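Local coordinates for protein Rho guanine nucleotide exchange factor 12 (Homo sapiens, PDB 1TXD) that acts as a guanine nucleotide exchange factor for the GTPase RhoA, this portion being its DH domain followed by a PH domain, at residues E219-L224 with K254-H259; R230-S235 with R293-C298; L275-L280 with T358-L363; K318-L323 with A369-Q374. The protein carries 1 engineered substitution. All blocks are in the same frame, centred on the assembly; numbering follows the deposited sequence.

Contact 1: residues E219-L224 with K254-H259; sequences ENKQRL and KRKMIH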
loop_
_atom_site.group_PDB
_atom_site.type_symbol
_atom_site.label_atom_id
_atom_site.label_comp_id
_atom_site.label_asym_id
_atom_site.label_seq_id
_atom_site.Cartn_x
_atom_site.Cartn_y
_atom_site.Cartn_z
ATOM N N GLU A 219 -0.810 2.432 -4.360
ATOM C CA GLU A 219 -2.162 2.985 -4.308
ATOM C C GLU A 219 -2.390 4.091 -5.378
ATOM O O GLU A 219 -3.512 4.253 -5.890
ATOM C CB GLU A 219 -2.429 3.604 -2.920
ATOM C CG GLU A 219 -2.566 2.542 -1.822
ATOM C CD GLU A 219 -2.666 3.158 -0.439
ATOM O OE1 GLU A 219 -3.247 2.530 0.473
ATOM O OE2 GLU A 219 -2.135 4.261 -0.262
ATOM N N ASN A 220 -1.355 4.871 -5.699
ATOM C CA ASN A 220 -1.485 5.899 -6.728
ATOM C C ASN A 220 -1.681 5.261 -8.086
ATOM O O ASN A 220 -2.563 5.691 -8.813
ATOM C CB ASN A 220 -0.287 6.881 -6.732
ATOM C CG ASN A 220 -0.539 8.152 -7.604
ATOM O OD1 ASN A 220 -1.219 8.118 -8.649
ATOM N ND2 ASN A 220 0.034 9.267 -7.181
ATOM N N LYS A 221 -0.933 4.192 -8.407
ATOM C CA LYS A 221 -1.077 3.511 -9.697
ATOM C C LYS A 221 -2.404 2.785 -9.854
ATOM O O LYS A 221 -2.913 2.688 -10.968
ATOM C CB LYS A 221 0.035 2.464 -9.944
ATOM C CG LYS A 221 1.420 3.100 -10.115
ATOM C CD LYS A 221 2.549 2.050 -10.041
ATOM C CE LYS A 221 3.888 2.691 -9.681
ATOM N NZ LYS A 221 4.991 2.185 -10.552
ATOM N N GLN A 222 -2.920 2.204 -8.769
ATOM C CA GLN A 222 -4.148 1.417 -8.850
ATOM C C GLN A 222 -5.355 2.378 -9.001
ATOM O O GLN A 222 -6.368 2.074 -9.669
ATOM C CB GLN A 222 -4.254 0.475 -7.648
ATOM C CG GLN A 222 -5.358 -0.606 -7.755
ATOM C CD GLN A 222 -6.743 -0.010 -7.480
ATOM O OE1 GLN A 222 -6.910 0.769 -6.518
ATOM N NE2 GLN A 222 -7.699 -0.279 -8.365
ATOM N N ARG A 223 -5.230 3.579 -8.441
ATOM C CA ARG A 223 -6.263 4.589 -8.643
ATOM C C ARG A 223 -6.363 4.946 -10.113
ATOM O O ARG A 223 -7.437 4.951 -10.696
ATOM C CB ARG A 223 -5.954 5.827 -7.852
ATOM C CG ARG A 223 -6.538 5.817 -6.470
ATOM C CD ARG A 223 -6.555 7.227 -5.860
ATOM N NE ARG A 223 -5.196 7.785 -5.806
ATOM C CZ ARG A 223 -4.330 7.708 -4.763
ATOM N NH1 ARG A 223 -4.634 7.074 -3.630
ATOM N NH2 ARG A 223 -3.131 8.292 -4.859
ATOM N N LEU A 224 -5.214 5.231 -10.706
ATOM C CA LEU A 224 -5.122 5.465 -12.138
ATOM C C LEU A 224 -5.642 4.348 -12.954
ATOM O O LEU A 224 -6.370 4.575 -13.914
ATOM C CB LEU A 224 -3.665 5.718 -12.532
ATOM C CG LEU A 224 -3.237 7.179 -12.486
ATOM C CD1 LEU A 224 -1.807 7.278 -13.005
ATOM C CD2 LEU A 224 -4.171 8.032 -13.325
ATOM N N LYS A 254 0.513 5.120 -18.303
ATOM C CA LYS A 254 1.909 5.238 -18.753
ATOM C C LYS A 254 2.584 6.521 -18.255
ATOM O O LYS A 254 3.674 6.872 -18.703
ATOM C CB LYS A 254 2.017 5.095 -20.282
ATOM C CG LYS A 254 2.097 3.642 -20.773
ATOM C CD LYS A 254 3.477 2.985 -20.512
ATOM C CE LYS A 254 3.496 2.080 -19.272
ATOM N NZ LYS A 254 2.340 1.156 -19.214
ATOM N N ARG A 255 1.931 7.204 -17.323
ATOM C CA ARG A 255 2.550 8.276 -16.560
ATOM C C ARG A 255 1.978 8.297 -15.146
ATOM O O ARG A 255 0.857 7.856 -14.915
ATOM C CB ARG A 255 2.307 9.626 -17.250
ATOM C CG ARG A 255 0.835 10.080 -17.321
ATOM C CD ARG A 255 0.125 9.701 -18.618
ATOM N NE ARG A 255 0.526 10.575 -19.719
ATOM C CZ ARG A 255 0.133 10.440 -20.979
ATOM N NH1 ARG A 255 -0.664 9.442 -21.343
ATOM N NH2 ARG A 255 0.562 11.304 -21.886
ATOM N N LYS A 256 2.737 8.832 -14.202
ATOM C CA LYS A 256 2.279 8.882 -12.817
ATOM C C LYS A 256 1.376 10.090 -12.588
ATOM O O LYS A 256 1.580 11.134 -13.202
ATOM C CB LYS A 256 3.471 8.882 -11.853
ATOM C CG LYS A 256 4.123 7.494 -11.710
ATOM C CD LYS A 256 5.119 7.426 -10.549
ATOM C CE LYS A 256 5.081 6.069 -9.866
ATOM N NZ LYS A 256 6.209 5.877 -8.910
ATOM N N MET A 257 0.365 9.917 -11.730
ATOM C CA MET A 257 -0.545 10.996 -11.317
ATOM C C MET A 257 0.042 11.759 -10.145
ATOM O O MET A 257 0.565 11.159 -9.207
ATOM C CB MET A 257 -1.918 10.423 -10.928
ATOM C CG MET A 257 -2.902 11.369 -10.184
ATOM S SD MET A 257 -4.564 10.550 -9.978
ATOM C CE MET A 257 -5.169 10.745 -11.534
ATOM N N ILE A 258 -0.050 13.087 -10.217
ATOM C CA ILE A 258 0.489 13.989 -9.208
ATOM C C ILE A 258 -0.615 14.643 -8.381
ATOM O O ILE A 258 -0.447 14.859 -7.179
ATOM C CB ILE A 258 1.372 15.043 -9.901
ATOM C CG1 ILE A 258 2.738 14.422 -10.219
ATOM C CG2 ILE A 258 1.537 16.331 -9.042
ATOM C CD1 ILE A 258 2.774 13.620 -11.502
ATOM N N HIS A 259 -1.742 14.948 -9.016
ATOM C CA HIS A 259 -2.859 15.586 -8.328
ATOM C C HIS A 259 -4.201 15.239 -8.979
ATOM O O HIS A 259 -4.257 14.825 -10.132
ATOM C CB HIS A 259 -2.649 17.115 -8.302
ATOM C CG HIS A 259 -3.415 17.804 -7.221
ATOM N ND1 HIS A 259 -4.717 18.223 -7.386
ATOM C CD2 HIS A 259 -3.080 18.110 -5.947
ATOM C CE1 HIS A 259 -5.148 18.768 -6.263
ATOM N NE2 HIS A 259 -4.175 18.714 -5.373
#
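In Asn-220, CG stands anti to the backbone N (chi1 -168°), as does CG of Met-257, which leaves each CG beside its own carbonyl carbon; the two side chains meet where helix 219-224 passes the start of the strand. Asn-220 ND2 donates to Met-257 O over 2.8 Å with an N-H...O angle of 145°, from a position tilted 32° off the carbonyl plane. The other amide atom, Asn-220 OD1, lies 3.3 Å from Met-257 CB. An alanine here would probably leave Met-257 O without this side-chain donor and open a gap beside Met-257 CB. One turn on, Leu-224 splits its methyls: CD1 sits 3.3 Å from Arg-255 O, while CD2 presses on Met-257 CE at 3.4 Å, closer than methyl groups normally pack. Bending at chi3 places that CE. Lys-221 CE lies 3.6 Å from Lys-256 CE. Lys-221 NZ is 4.2 Å from Lys-256 NZ, and the like charges would probably repel. Within the fold, helix 191-230 continues from the DH bundle and lies here against the start of strand 257-266 of the PH sheet. Lys-221 also touches Phe-130 of helix 128-141, and Met-257 packs on Leu-278 and Leu-280 of strand 275-280.

Contact 2: residues R230-S235 with R293-C298; sequences RLDTSS and RLVLRC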
loop_
_atom_site.group_PDB
_atom_site.type_symbol
_atom_site.label_atom_id
_atom_site.label_comp_id
_atom_site.label_asym_id
_atom_site.label_seq_id
_atom_site.Cartn_x
_atom_site.Cartn_y
_atom_site.Cartn_z
ATOM N N ARG A 230 -12.396 3.269 -16.349
ATOM C CA ARG A 230 -13.654 4.024 -16.458
ATOM C C ARG A 230 -13.661 5.089 -17.590
ATOM O O ARG A 230 -14.711 5.628 -17.947
ATOM C CB ARG A 230 -13.978 4.660 -15.090
ATOM C CG ARG A 230 -14.122 3.608 -13.960
ATOM C CD ARG A 230 -14.751 4.129 -12.675
ATOM N NE ARG A 230 -13.967 5.219 -12.083
ATOM C CZ ARG A 230 -14.467 6.259 -11.408
ATOM N NH1 ARG A 230 -15.775 6.394 -11.221
ATOM N NH2 ARG A 230 -13.648 7.183 -10.916
ATOM N N LEU A 231 -12.481 5.361 -18.149
ATOM C CA LEU A 231 -12.292 6.324 -19.237
ATOM C C LEU A 231 -13.148 5.977 -20.459
ATOM O O LEU A 231 -13.088 4.863 -20.976
ATOM C CB LEU A 231 -10.796 6.380 -19.620
ATOM C CG LEU A 231 -10.246 7.502 -20.516
ATOM C CD1 LEU A 231 -10.025 8.792 -19.711
ATOM C CD2 LEU A 231 -8.947 7.067 -21.231
ATOM N N ASP A 232 -13.931 6.958 -20.915
ATOM C CA ASP A 232 -14.909 6.785 -21.996
ATOM C C ASP A 232 -14.586 7.711 -23.180
ATOM O O ASP A 232 -14.931 8.895 -23.168
ATOM C CB ASP A 232 -16.332 7.065 -21.471
ATOM C CG ASP A 232 -17.407 6.943 -22.551
ATOM O OD1 ASP A 232 -17.115 6.422 -23.649
ATOM O OD2 ASP A 232 -18.583 7.330 -22.378
ATOM N N THR A 233 -13.925 7.152 -24.194
ATOM C CA THR A 233 -13.676 7.850 -25.457
ATOM C C THR A 233 -14.712 7.416 -26.508
ATOM O O THR A 233 -14.385 6.697 -27.457
ATOM C CB THR A 233 -12.228 7.578 -25.968
ATOM O OG1 THR A 233 -11.997 6.170 -26.099
ATOM C CG2 THR A 233 -11.199 8.015 -24.964
ATOM N N SER A 234 -15.958 7.857 -26.328
ATOM C CA SER A 234 -17.060 7.472 -27.218
ATOM C C SER A 234 -17.215 8.456 -28.379
ATOM O O SER A 234 -17.610 8.066 -29.478
ATOM C CB SER A 234 -18.381 7.364 -26.442
ATOM O OG SER A 234 -18.593 6.042 -25.977
ATOM N N SER A 235 -16.897 9.726 -28.127
ATOM C CA SER A 235 -17.021 10.789 -29.127
ATOM C C SER A 235 -15.965 10.687 -30.242
ATOM O O SER A 235 -16.283 10.898 -31.409
ATOM C CB SER A 235 -16.945 12.160 -28.446
ATOM O OG SER A 235 -17.853 12.237 -27.358
ATOM N N ARG A 293 -18.853 6.462 -15.578
ATOM C CA ARG A 293 -17.807 6.745 -16.557
ATOM C C ARG A 293 -17.035 8.029 -16.259
ATOM O O ARG A 293 -17.410 8.826 -15.397
ATOM C CB ARG A 293 -18.404 6.830 -17.971
ATOM C CG ARG A 293 -19.237 5.631 -18.411
ATOM C CD ARG A 293 -20.171 5.935 -19.585
ATOM N NE ARG A 293 -21.256 4.960 -19.706
ATOM C CZ ARG A 293 -22.306 5.089 -20.514
ATOM N NH1 ARG A 293 -22.448 6.159 -21.300
ATOM N NH2 ARG A 293 -23.228 4.143 -20.543
ATOM N N LEU A 294 -15.943 8.199 -16.995
ATOM C CA LEU A 294 -15.135 9.409 -16.971
ATOM C C LEU A 294 -14.864 9.778 -18.421
ATOM O O LEU A 294 -14.056 9.127 -19.087
ATOM C CB LEU A 294 -13.801 9.172 -16.252
ATOM C CG LEU A 294 -13.835 8.914 -14.747
ATOM C CD1 LEU A 294 -12.410 8.660 -14.253
ATOM C CD2 LEU A 294 -14.500 10.058 -13.976
ATOM N N VAL A 295 -15.519 10.836 -18.900
ATOM C CA VAL A 295 -15.600 11.096 -20.337
ATOM C C VAL A 295 -14.488 12.015 -20.839
ATOM O O VAL A 295 -14.203 13.047 -20.242
ATOM C CB VAL A 295 -16.968 11.678 -20.742
ATOM C CG1 VAL A 295 -17.282 11.312 -22.186
ATOM C CG2 VAL A 295 -18.080 11.179 -19.815
ATOM N N LEU A 296 -13.853 11.598 -21.931
ATOM C CA LEU A 296 -12.884 12.403 -22.655
ATOM C C LEU A 296 -13.556 12.944 -23.929
ATOM O O LEU A 296 -13.717 12.209 -24.910
ATOM C CB LEU A 296 -11.660 11.559 -23.009
ATOM C CG LEU A 296 -10.391 12.331 -23.392
ATOM C CD1 LEU A 296 -9.767 13.012 -22.178
ATOM C CD2 LEU A 296 -9.376 11.416 -24.081
ATOM N N ARG A 297 -13.962 14.220 -23.891
ATOM C CA ARG A 297 -14.652 14.884 -25.011
ATOM C C ARG A 297 -14.431 16.414 -25.024
ATOM O O ARG A 297 -13.653 16.943 -24.226
ATOM C CB ARG A 297 -16.151 14.552 -24.971
ATOM C CG ARG A 297 -16.856 14.965 -23.686
ATOM C CD ARG A 297 -18.359 15.096 -23.834
ATOM N NE ARG A 297 -18.783 16.494 -23.873
ATOM C CZ ARG A 297 -19.968 16.918 -24.303
ATOM N NH1 ARG A 297 -20.886 16.059 -24.737
ATOM N NH2 ARG A 297 -20.240 18.218 -24.290
ATOM N N CYS A 298 -15.105 17.120 -25.938
ATOM C CA CYS A 298 -14.968 18.584 -26.057
ATOM C C CYS A 298 -16.290 19.321 -25.824
ATOM O O CYS A 298 -17.297 18.721 -25.445
ATOM C CB CYS A 298 -14.400 18.951 -27.432
ATOM S SG CYS A 298 -12.920 18.010 -27.909
#
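Asp-232 lies at a slant across the aliphatic part of Arg-293, its CB 4.1 Å from Arg-293 CB. The same Asp-232 CB is 3.9 Å from Leu-294 O; CG, anti to the backbone N (chi1 178°), has Arg-293 CD as its nearest neighbour across the contact. At the tip the oxygens divide: Asp-232 OD2 is 3.5 Å from Arg-293 CD, whereas OD1 accepts from Ser-234 OG at 2.8 Å through its syn lone pair. Asp-232 OD2 stays 4.2 Å from Arg-293 NH1, and the carboxylate and guanidinium planes stand 88° apart. Replacing Asp-232 by an alanine would probably leave Ser-234 OG without its acceptor and Arg-293 without this nearby negative charge.

The backbones make a short parallel pairing through hydrogen bonds donated by the N atoms: Leu-294 N to Arg-230 O at 3.0 Å, Asp-232 N to Leu-294 O at 2.8 Å and Leu-296 N to Asp-232 O at 3.2 Å. The chain leaving helix 191-230 thus adds a strand to the PH sheet. Leu-231 and Leu-294 share one face, where Leu-294 CG lies over one face of the Arg-230 guanidinium, toward its rim; Asp-232 and Val-295 share the other. The contact probably depends mainly on its three main-chain hydrogen bonds, the separated charges adding at most a weak attraction.

Contact 3: residues L275-L280 with T358-L363; sequences LYTLLL and TVWQDL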
loop_
_atom_site.group_PDB
_atom_site.type_symbol
_atom_site.label_atom_id
_atom_site.label_comp_id
_atom_site.label_asym_id
_atom_site.label_seq_id
_atom_site.Cartn_x
_atom_site.Cartn_y
_atom_site.Cartn_z
ATOM N N LEU A 275 -16.324 19.377 -13.782
ATOM C CA LEU A 275 -15.267 18.424 -14.105
ATOM C C LEU A 275 -14.731 17.717 -12.873
ATOM O O LEU A 275 -14.890 18.180 -11.734
ATOM C CB LEU A 275 -14.066 19.123 -14.764
ATOM C CG LEU A 275 -14.139 19.795 -16.139
ATOM C CD1 LEU A 275 -12.808 20.491 -16.416
ATOM C CD2 LEU A 275 -14.454 18.808 -17.249
ATOM N N TYR A 276 -14.112 16.573 -13.145
ATOM C CA TYR A 276 -13.085 15.991 -12.305
ATOM C C TYR A 276 -11.823 15.950 -13.159
ATOM O O TYR A 276 -11.838 15.450 -14.286
ATOM C CB TYR A 276 -13.475 14.572 -11.867
ATOM C CG TYR A 276 -12.628 14.052 -10.728
ATOM C CD1 TYR A 276 -13.003 14.277 -9.401
ATOM C CD2 TYR A 276 -11.441 13.350 -10.976
ATOM C CE1 TYR A 276 -12.225 13.818 -8.352
ATOM C CE2 TYR A 276 -10.658 12.879 -9.928
ATOM C CZ TYR A 276 -11.056 13.122 -8.623
ATOM O OH TYR A 276 -10.293 12.659 -7.584
ATOM N N THR A 277 -10.730 16.454 -12.607
ATOM C CA THR A 277 -9.551 16.793 -13.390
ATOM C C THR A 277 -8.356 16.069 -12.844
ATOM O O THR A 277 -8.252 15.886 -11.648
ATOM C CB THR A 277 -9.314 18.336 -13.291
ATOM O OG1 THR A 277 -10.338 19.013 -14.016
ATOM C CG2 THR A 277 -8.011 18.759 -13.963
ATOM N N LEU A 278 -7.429 15.694 -13.709
ATOM C CA LEU A 278 -6.273 14.954 -13.270
ATOM C C LEU A 278 -5.020 15.581 -13.780
ATOM O O LEU A 278 -4.803 15.637 -14.983
ATOM C CB LEU A 278 -6.324 13.520 -13.792
ATOM C CG LEU A 278 -7.635 12.728 -13.723
ATOM C CD1 LEU A 278 -7.397 11.410 -14.420
ATOM C CD2 LEU A 278 -8.180 12.526 -12.303
ATOM N N LEU A 279 -4.195 16.057 -12.857
ATOM C CA LEU A 279 -2.825 16.463 -13.168
ATOM C C LEU A 279 -1.883 15.256 -13.163
ATOM O O LEU A 279 -1.607 14.688 -12.104
ATOM C CB LEU A 279 -2.330 17.486 -12.147
ATOM C CG LEU A 279 -0.855 17.874 -12.228
ATOM C CD1 LEU A 279 -0.449 18.251 -13.655
ATOM C CD2 LEU A 279 -0.595 19.046 -11.278
ATOM N N LEU A 280 -1.387 14.893 -14.342
ATOM C CA LEU A 280 -0.401 13.828 -14.511
ATOM C C LEU A 280 0.981 14.414 -14.778
ATOM O O LEU A 280 1.144 15.632 -14.817
ATOM C CB LEU A 280 -0.812 12.902 -15.661
ATOM C CG LEU A 280 -2.278 12.476 -15.678
ATOM C CD1 LEU A 280 -2.522 11.443 -16.794
ATOM C CD2 LEU A 280 -2.702 11.904 -14.335
ATOM N N THR A 358 -4.532 27.121 -5.105
ATOM C CA THR A 358 -3.126 27.504 -4.943
ATOM C C THR A 358 -2.251 26.263 -5.037
ATOM O O THR A 358 -1.128 26.338 -5.528
ATOM C CB THR A 358 -2.857 28.270 -3.615
ATOM O OG1 THR A 358 -4.040 28.942 -3.172
ATOM C CG2 THR A 358 -1.870 29.410 -3.846
ATOM N N VAL A 359 -2.772 25.131 -4.569
ATOM C CA VAL A 359 -2.149 23.829 -4.806
ATOM C C VAL A 359 -2.172 23.504 -6.312
ATOM O O VAL A 359 -1.142 23.157 -6.889
ATOM C CB VAL A 359 -2.834 22.724 -3.969
ATOM C CG1 VAL A 359 -2.420 21.327 -4.422
ATOM C CG2 VAL A 359 -2.520 22.908 -2.486
ATOM N N TRP A 360 -3.326 23.660 -6.956
ATOM C CA TRP A 360 -3.446 23.373 -8.387
ATOM C C TRP A 360 -2.451 24.206 -9.187
ATOM O O TRP A 360 -1.737 23.674 -10.037
ATOM C CB TRP A 360 -4.872 23.631 -8.897
ATOM C CG TRP A 360 -5.828 22.451 -8.782
ATOM C CD1 TRP A 360 -6.852 22.320 -7.892
ATOM C CD2 TRP A 360 -5.862 21.269 -9.600
ATOM N NE1 TRP A 360 -7.508 21.129 -8.090
ATOM C CE2 TRP A 360 -6.919 20.463 -9.133
ATOM C CE3 TRP A 360 -5.096 20.801 -10.674
ATOM C CZ2 TRP A 360 -7.239 19.239 -9.710
ATOM C CZ3 TRP A 360 -5.415 19.571 -11.243
ATOM C CH2 TRP A 360 -6.472 18.810 -10.759
ATOM N N GLN A 361 -2.405 25.512 -8.903
ATOM C CA GLN A 361 -1.489 26.414 -9.596
ATOM C C GLN A 361 -0.060 25.988 -9.325
ATOM O O GLN A 361 0.732 25.857 -10.250
ATOM C CB GLN A 361 -1.683 27.885 -9.179
ATOM C CG GLN A 361 -0.591 28.828 -9.749
ATOM C CD GLN A 361 -0.924 30.322 -9.641
ATOM O OE1 GLN A 361 -1.684 30.730 -8.771
ATOM N NE2 GLN A 361 -0.337 31.128 -10.517
ATOM N N ASP A 362 0.268 25.774 -8.059
ATOM C CA ASP A 362 1.644 25.474 -7.677
ATOM C C ASP A 362 2.131 24.178 -8.321
ATOM O O ASP A 362 3.283 24.095 -8.751
ATOM C CB ASP A 362 1.794 25.391 -6.150
ATOM C CG ASP A 362 2.102 26.744 -5.507
ATOM O OD1 ASP A 362 1.796 27.799 -6.104
ATOM O OD2 ASP A 362 2.652 26.850 -4.390
ATOM N N LEU A 363 1.249 23.181 -8.402
ATOM C CA LEU A 363 1.627 21.880 -8.927
ATOM C C LEU A 363 1.662 21.860 -10.448
ATOM O O LEU A 363 2.581 21.289 -11.019
ATOM C CB LEU A 363 0.702 20.790 -8.393
ATOM C CG LEU A 363 0.858 20.532 -6.897
ATOM C CD1 LEU A 363 -0.250 19.601 -6.425
ATOM C CD2 LEU A 363 2.238 19.955 -6.571
#
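Trp-360 reaches from helix 358-363 to strand 275-280 with the far corner of its indole. Chi1 of -88° swings CG off the usual staggered position near -60°, and chi2 of 107° turns the ring about CB-CG; the six-membered part is what reaches the strand. Trp-360 CH2 lies 3.5 Å from Thr-277 O, which sits in the ring plane at the edge. The same CH2 is 3.6 Å from Thr-277 CG2. That methyl is anti to the backbone N of Thr-277 and lies 3.8 Å from Trp-360 CZ3 as well. The strand therefore offers the indole both a carbonyl oxygen at its edge and a methyl group. The polar atom of the ring, Trp-360 NE1, is hydrogen-bonded to Glu-356 OE2 in the same helix, and His-259 meets the ring in an edge-to-face stack.

Two residues on, Leu-279 serves two helix residues with different atoms. Its CB is 3.8 Å from Trp-360 CZ3. Its CG is anti to the backbone N, and the chi2 rotation from there leaves Leu-279 CD2 3.6 Å from Leu-363 CB and 3.7 Å from Leu-363 C, the leucine methyl thus lying against helix backbone as well as side chain. Four of the five touching residues are buried.

The short helix and strand axes pass 10.7 Å apart at 34°, a separation bridged by these side chains. Thr-277 and Leu-279 alternate with Leu-278, whose side chain points away from the helix. This arrangement is that of a PH domain, whose C-terminal helix, here 354-374, packs over one end of the beta sandwich.

Contact 4: residues K318-L323 with A369-Q374; sequences KLSTVL and ASVKEQ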
loop_
_atom_site.group_PDB
_atom_site.type_symbol
_atom_site.label_atom_id
_atom_site.label_comp_id
_atom_site.label_asym_id
_atom_site.label_seq_id
_atom_site.Cartn_x
_atom_site.Cartn_y
_atom_site.Cartn_z
ATOM N N LYS A 318 -1.391 19.558 -23.075
ATOM C CA LYS A 318 0.023 19.249 -22.916
ATOM C C LYS A 318 0.708 20.298 -22.034
ATOM O O LYS A 318 0.716 21.479 -22.360
ATOM C CB LYS A 318 0.697 19.162 -24.282
ATOM C CG LYS A 318 0.077 18.094 -25.195
ATOM C CD LYS A 318 1.105 17.487 -26.140
ATOM C CE LYS A 318 0.579 16.229 -26.831
ATOM N NZ LYS A 318 1.291 15.956 -28.124
ATOM N N LEU A 319 1.268 19.860 -20.907
ATOM C CA LEU A 319 1.928 20.764 -19.953
ATOM C C LEU A 319 3.166 21.467 -20.527
ATOM O O LEU A 319 3.605 22.491 -19.996
ATOM C CB LEU A 319 2.322 20.001 -18.675
ATOM C CG LEU A 319 1.173 19.472 -17.812
ATOM C CD1 LEU A 319 1.705 18.551 -16.722
ATOM C CD2 LEU A 319 0.365 20.613 -17.198
ATOM N N SER A 320 3.720 20.914 -21.602
ATOM C CA SER A 320 4.887 21.483 -22.273
ATOM C C SER A 320 4.632 22.886 -22.841
ATOM O O SER A 320 5.572 23.616 -23.152
ATOM C CB SER A 320 5.311 20.558 -23.410
ATOM O OG SER A 320 6.545 20.965 -23.962
ATOM N N THR A 321 3.358 23.239 -22.978
ATOM C CA THR A 321 2.932 24.478 -23.608
ATOM C C THR A 321 2.176 25.399 -22.655
ATOM O O THR A 321 1.733 26.464 -23.060
ATOM C CB THR A 321 2.000 24.137 -24.789
ATOM O OG1 THR A 321 0.762 23.590 -24.296
ATOM C CG2 THR A 321 2.591 23.030 -25.671
ATOM N N VAL A 322 2.022 24.997 -21.397
ATOM C CA VAL A 322 1.106 25.683 -20.493
ATOM C C VAL A 322 1.740 26.880 -19.798
ATOM O O VAL A 322 2.915 26.861 -19.425
ATOM C CB VAL A 322 0.514 24.724 -19.438
ATOM C CG1 VAL A 322 -0.274 25.478 -18.376
ATOM C CG2 VAL A 322 -0.398 23.734 -20.107
ATOM N N LEU A 323 0.930 27.927 -19.670
ATOM C CA LEU A 323 1.177 29.039 -18.768
ATOM C C LEU A 323 -0.066 29.161 -17.904
ATOM O O LEU A 323 -1.183 28.986 -18.380
ATOM C CB LEU A 323 1.412 30.341 -19.554
ATOM C CG LEU A 323 2.805 30.551 -20.161
ATOM C CD1 LEU A 323 2.847 31.835 -20.974
ATOM C CD2 LEU A 323 3.881 30.569 -19.066
ATOM N N ALA A 369 7.040 23.291 -15.667
ATOM C CA ALA A 369 8.415 23.766 -15.718
ATOM C C ALA A 369 9.408 22.608 -15.706
ATOM O O ALA A 369 10.564 22.786 -16.083
ATOM C CB ALA A 369 8.687 24.708 -14.557
ATOM N N SER A 370 8.960 21.434 -15.270
ATOM C CA SER A 370 9.799 20.236 -15.261
ATOM C C SER A 370 9.982 19.663 -16.668
ATOM O O SER A 370 11.083 19.243 -17.032
ATOM C CB SER A 370 9.198 19.165 -14.345
ATOM O OG SER A 370 10.061 18.046 -14.233
ATOM N N VAL A 371 8.900 19.649 -17.447
ATOM C CA VAL A 371 8.918 19.130 -18.817
ATOM C C VAL A 371 9.684 20.077 -19.752
ATOM O O VAL A 371 10.461 19.632 -20.605
ATOM C CB VAL A 371 7.475 18.901 -19.355
ATOM C CG1 VAL A 371 7.497 18.496 -20.829
ATOM C CG2 VAL A 371 6.749 17.840 -18.525
ATOM N N LYS A 372 9.458 21.380 -19.578
ATOM C CA LYS A 372 10.168 22.417 -20.340
ATOM C C LYS A 372 11.670 22.445 -20.006
ATOM O O LYS A 372 12.488 22.904 -20.812
ATOM C CB LYS A 372 9.545 23.799 -20.080
ATOM C CG LYS A 372 8.120 23.962 -20.617
ATOM C CD LYS A 372 7.462 25.246 -20.103
ATOM C CE LYS A 372 6.074 25.463 -20.711
ATOM N NZ LYS A 372 5.270 26.492 -19.984
ATOM N N GLU A 373 12.014 21.952 -18.816
ATOM C CA GLU A 373 13.404 21.827 -18.382
ATOM C C GLU A 373 14.104 20.649 -19.065
ATOM O O GLU A 373 15.267 20.767 -19.468
ATOM C CB GLU A 373 13.488 21.646 -16.855
ATOM C CG GLU A 373 14.209 22.775 -16.123
ATOM C CD GLU A 373 15.141 22.264 -15.036
ATOM O OE1 GLU A 373 14.705 21.409 -14.229
ATOM O OE2 GLU A 373 16.305 22.720 -14.990
ATOM N N GLN A 374 13.397 19.522 -19.189
ATOM C CA GLN A 374 13.981 18.287 -19.737
ATOM C C GLN A 374 14.335 18.398 -21.232
ATOM O O GLN A 374 15.106 17.587 -21.752
ATOM C CB GLN A 374 13.058 17.082 -19.481
ATOM C CG GLN A 374 13.127 16.535 -18.047
ATOM C CD GLN A 374 12.719 15.065 -17.937
ATOM O OE1 GLN A 374 11.531 14.751 -17.830
ATOM N NE2 GLN A 374 13.700 14.169 -17.957
#
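Lys-372 and Val-371 carry the helix side of this contact, meeting Ser-320 and the backbone around it. Two kinds of van der Waals contact occur. One is between carbons: Val-371 CG1, anti to the backbone N, lies 4.0 Å from Ser-320 CB. In the other, the methylenes of Lys-372 cross the 3-10 turn against a carbonyl oxygen. Lys-372 CG is 3.6 Å from Ser-320 O, and the chain runs extended beyond CG, with CE modelled against the same oxygen at a closeness that is doubtful.

Polar contact between the segments rests on one group. Lys-372 NZ is modelled as donating to Val-322 O, but the distance of 2.4 Å is too short to be taken at face value. The helix concerned, 354-374, is the C-terminal helix of the PH fold, and this last part of it runs past the connection between strands 316-318 and 322-326. Farther back along it, Ile-364 and Met-367 pack on Leu-319.

Hydrogen bonds inside 318-323 close the 3-10 turn. Lys-318 O is gripped twice by Thr-321: by N at 3.2 Å, and by OG1 at 2.9 Å, which lies in the carbonyl plane. Val-322 N reaches back to Leu-319 O at 3.3 Å. Thr-321 OG1 is also hydrogen-bonded to Ser-338 OG on strand 333-339, linking the turn to the neighbouring strand.

In the fold
Contact 3 is the buried one, joined mainly by apolar side chains; contact 2 lies at the surface and relies on backbone pairing. Contacts 1 and 4 are partly buried: in contact 1 an asparagine amide, and in contact 4 a lysine, reaches a backbone carbonyl oxygen. Contacts 3 and 4 share helix 354-374 and touch where Leu-319 CD1 lies 3.8 Å from Leu-279 CD1. Contacts 1 and 2 follow one another along helix 191-230 and the strand after it, tying the DH side of the chain to the PH sheet at two places, centres about 18 Å apart. All four reach that sheet, and contact 1 meets contact 3 through adjacent strands 257-266 and 275-280.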